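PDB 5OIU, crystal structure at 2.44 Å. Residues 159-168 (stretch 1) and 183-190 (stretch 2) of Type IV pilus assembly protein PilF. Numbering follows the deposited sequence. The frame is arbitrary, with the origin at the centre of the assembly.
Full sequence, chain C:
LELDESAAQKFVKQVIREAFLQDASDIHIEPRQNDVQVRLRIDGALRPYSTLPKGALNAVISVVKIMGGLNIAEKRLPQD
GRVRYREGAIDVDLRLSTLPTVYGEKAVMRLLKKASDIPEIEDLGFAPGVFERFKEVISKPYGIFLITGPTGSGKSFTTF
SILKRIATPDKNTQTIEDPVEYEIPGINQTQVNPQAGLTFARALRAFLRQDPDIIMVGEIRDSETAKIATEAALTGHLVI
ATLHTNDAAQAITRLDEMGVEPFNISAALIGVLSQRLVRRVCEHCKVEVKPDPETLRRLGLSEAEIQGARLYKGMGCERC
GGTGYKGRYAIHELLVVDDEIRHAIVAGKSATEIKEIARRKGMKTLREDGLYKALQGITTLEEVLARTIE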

# COMPACT_ATOMS: atom_id res chain seq x y z
N THR C 159 -3.84 17.40 29.51
CA THR C 159 -3.56 16.09 30.08
C THR C 159 -3.60 16.11 31.60
O THR C 159 -4.24 15.26 32.23
CB THR C 159 -2.21 15.60 29.58
OG1 THR C 159 -2.31 15.25 28.18
CG2 THR C 159 -1.74 14.42 30.40
N PHE C 160 -2.94 17.10 32.21
CA PHE C 160 -2.84 17.13 33.66
C PHE C 160 -4.16 17.53 34.31
O PHE C 160 -4.48 17.05 35.40
CB PHE C 160 -1.71 18.05 34.08
CG PHE C 160 -0.41 17.37 34.04
CD1 PHE C 160 -0.02 16.56 35.10
CD2 PHE C 160 0.40 17.47 32.93
CE1 PHE C 160 1.20 15.89 35.06
CE2 PHE C 160 1.62 16.81 32.88
CZ PHE C 160 2.02 16.02 33.95
N SER C 161 -4.93 18.39 33.64
CA SER C 161 -6.31 18.62 34.05
C SER C 161 -7.09 17.31 34.14
O SER C 161 -7.82 17.08 35.11
CB SER C 161 -6.97 19.57 33.08
OG SER C 161 -8.23 19.97 33.57
N ILE C 162 -6.95 16.44 33.13
CA ILE C 162 -7.59 15.13 33.16
C ILE C 162 -7.18 14.38 34.43
O ILE C 162 -8.03 13.99 35.25
CB ILE C 162 -7.23 14.33 31.90
CG1 ILE C 162 -7.80 14.99 30.64
CG2 ILE C 162 -7.67 12.86 32.05
CD1 ILE C 162 -7.61 14.16 29.40
N LEU C 163 -5.87 14.17 34.59
CA LEU C 163 -5.33 13.47 35.75
C LEU C 163 -5.80 14.10 37.07
O LEU C 163 -6.03 13.39 38.05
CB LEU C 163 -3.80 13.45 35.68
CG LEU C 163 -3.14 12.68 34.52
CD1 LEU C 163 -1.65 12.53 34.75
CD2 LEU C 163 -3.78 11.30 34.27
N LYS C 164 -5.96 15.43 37.10
CA LYS C 164 -6.52 16.07 38.28
C LYS C 164 -7.88 15.49 38.64
O LYS C 164 -8.18 15.27 39.82
CB LYS C 164 -6.63 17.58 38.06
CG LYS C 164 -6.42 18.40 39.32
CD LYS C 164 -6.33 19.89 38.98
CE LYS C 164 -6.22 20.76 40.23
NZ LYS C 164 -5.10 21.74 40.09
N ARG C 165 -8.71 15.19 37.64
CA ARG C 165 -10.01 14.61 37.94
C ARG C 165 -9.91 13.13 38.30
O ARG C 165 -10.48 12.70 39.30
CB ARG C 165 -10.96 14.80 36.76
CG ARG C 165 -12.36 14.24 37.00
CD ARG C 165 -13.05 14.85 38.24
NE ARG C 165 -12.91 16.30 38.31
CZ ARG C 165 -13.71 17.18 37.71
NH1 ARG C 165 -14.73 16.75 36.99
NH2 ARG C 165 -13.48 18.48 37.82
N ILE C 166 -9.19 12.33 37.50
CA ILE C 166 -9.36 10.88 37.58
C ILE C 166 -8.33 10.15 38.45
O ILE C 166 -8.52 8.96 38.70
CB ILE C 166 -9.38 10.23 36.18
CG1 ILE C 166 -8.00 10.30 35.51
CG2 ILE C 166 -10.48 10.85 35.32
CD1 ILE C 166 -7.89 9.56 34.21
N ALA C 167 -7.27 10.81 38.90
CA ALA C 167 -6.24 10.13 39.71
C ALA C 167 -6.61 10.18 41.20
O ALA C 167 -5.98 10.83 42.04
CB ALA C 167 -4.86 10.72 39.44
N THR C 168 -7.64 9.43 41.54
CA THR C 168 -8.15 9.36 42.89
C THR C 168 -7.25 8.49 43.78
O THR C 168 -6.51 7.63 43.29
CB THR C 168 -9.56 8.82 42.84
OG1 THR C 168 -9.57 7.60 42.09
CG2 THR C 168 -10.45 9.84 42.14
N GLU C 183 3.96 19.41 39.02
CA GLU C 183 3.86 18.47 40.14
C GLU C 183 2.41 18.43 40.59
O GLU C 183 1.88 19.44 41.07
CB GLU C 183 4.76 18.89 41.29
CG GLU C 183 6.15 19.28 40.88
CD GLU C 183 7.12 18.13 41.02
OE1 GLU C 183 8.10 18.27 41.79
OE2 GLU C 183 6.89 17.08 40.36
N ILE C 184 1.77 17.28 40.44
CA ILE C 184 0.44 17.03 40.98
C ILE C 184 0.59 16.21 42.26
O ILE C 184 1.31 15.19 42.24
CB ILE C 184 -0.48 16.30 39.98
CG1 ILE C 184 -0.87 17.19 38.79
CG2 ILE C 184 -1.76 15.83 40.66
CD1 ILE C 184 -2.21 16.79 38.10
N PRO C 185 -0.06 16.59 43.36
CA PRO C 185 -0.06 15.74 44.55
C PRO C 185 -0.60 14.35 44.24
O PRO C 185 -1.59 14.20 43.52
CB PRO C 185 -1.00 16.48 45.50
CG PRO C 185 -1.95 17.19 44.57
CD PRO C 185 -1.04 17.68 43.48
N GLY C 186 0.05 13.33 44.79
CA GLY C 186 -0.51 12.00 44.73
C GLY C 186 -0.57 11.34 43.37
O GLY C 186 -1.40 10.45 43.16
N ILE C 187 0.27 11.74 42.42
CA ILE C 187 0.60 10.89 41.29
C ILE C 187 2.10 10.65 41.35
O ILE C 187 2.86 11.45 41.91
CB ILE C 187 0.19 11.49 39.91
CG1 ILE C 187 1.04 12.71 39.59
CG2 ILE C 187 -1.28 11.83 39.87
CD1 ILE C 187 0.80 13.24 38.21
N ASN C 188 2.54 9.52 40.79
CA ASN C 188 3.95 9.17 40.73
C ASN C 188 4.51 9.57 39.38
O ASN C 188 3.98 9.17 38.34
CB ASN C 188 4.16 7.67 40.96
CG ASN C 188 3.44 7.16 42.18
OD1 ASN C 188 2.49 6.37 42.08
ND2 ASN C 188 3.87 7.62 43.34
N GLN C 189 5.58 10.35 39.39
CA GLN C 189 6.12 10.86 38.14
C GLN C 189 7.57 10.43 37.96
O GLN C 189 8.35 10.42 38.92
CB GLN C 189 5.99 12.37 38.07
CG GLN C 189 4.55 12.84 38.16
CD GLN C 189 4.44 14.36 38.15
OE1 GLN C 189 4.42 14.99 39.21
NE2 GLN C 189 4.34 14.94 36.96
N THR C 190 7.90 10.09 36.72
CA THR C 190 9.19 9.55 36.32
C THR C 190 9.64 10.29 35.07
O THR C 190 8.86 10.43 34.12
CB THR C 190 9.09 8.04 36.05
OG1 THR C 190 8.83 7.36 37.29
CG2 THR C 190 10.37 7.48 35.42

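At the centre of this contact two isoleucines from a loop lie against one side of a helix and the residue that follows it. Ile184 and Ile187 both direct their CA-to-CB bonds toward the helical stretch, and between them they meet Phe160, Leu163, Lys164 and Ala167. Leu163 and Lys164 lie three and four residues after Phe160, the spacing that brings helix residues round to one side, and Ala167, just beyond the helix end, continues the row three to four residues on.

Ile184 makes the tightest approach. Its CD1 atom lies 3.7 Å from CD1 of Phe160 and 3.5 Å from the backbone O of Phe160, so the methyl group packs against main chain as well as side chain. That carbonyl is not left without a partner: Lys164 N donates a hydrogen bond to Phe160 O at 2.8 Å, within the helix. A methyl group can therefore cover it without taking the place of its hydrogen bond. The same Ile184 CD1 reaches Leu163 CB at 4.4 Å, a looser apolar contact. With chi1 in m and chi2 in t, the isoleucine is extended enough to place one terminal methyl among several helix residues.

Ile187 shares Phe160 and Leu163 with Ile184 and reaches past the helix end to Ala167. Its CD1 lies 4.1 Å from Phe160 CE1 and 4.3 Å from Leu163 CD1, while its CG2 lies 3.8 Å from CB of Ala167. The two branches thus have different closest neighbours, which a beta-branched residue is well suited to provide. Ala167, the first residue to leave helical phi/psi, points its CB toward the loop; its single methyl fills the short gap where the CA atoms of Ala167 and Ile187 are 7.1 Å apart.

Phe160 joins the two isoleucines. Its CA-to-CB bond points sideways, but the end of the side chain comes nearer to the loop, and both Ile184 CD1 and Ile187 CD1 meet the ring at its edge, near its plane. A flat, broad side chain can in this way touch two methyl groups along its rim.

The backbone between the isoleucines is a type II beta turn from Ile184 to Ile187. Pro185 and Gly186 occupy its inner positions, and each suits its place: proline readily adopts the phi of -57° found here, and glycine tolerates the positive phi of 69°. The turn brings the chain round so that both isoleucines can face the helix, while the proline ring makes no contact with it.

Toward the polar edge the packing becomes less exclusively apolar. Gln189 brings NE2 to 3.8 Å from Phe160 CE1, approaching the ring obliquely; this amide nitrogen is also hydrogen-bonded to a residue just outside the two stretches. Lys164 contributes the aliphatic root of its side chain, with CB 4.5 Å from Ile184 CD1, and its exposed chain carries NZ to a hydrogen bond elsewhere in the structure. No hydrogen bond crosses between the stretches, so the 280 Å² buried, both sides summed, rests on van der Waals packing, mostly between side chains but also of the Ile184 methyl on helix backbone.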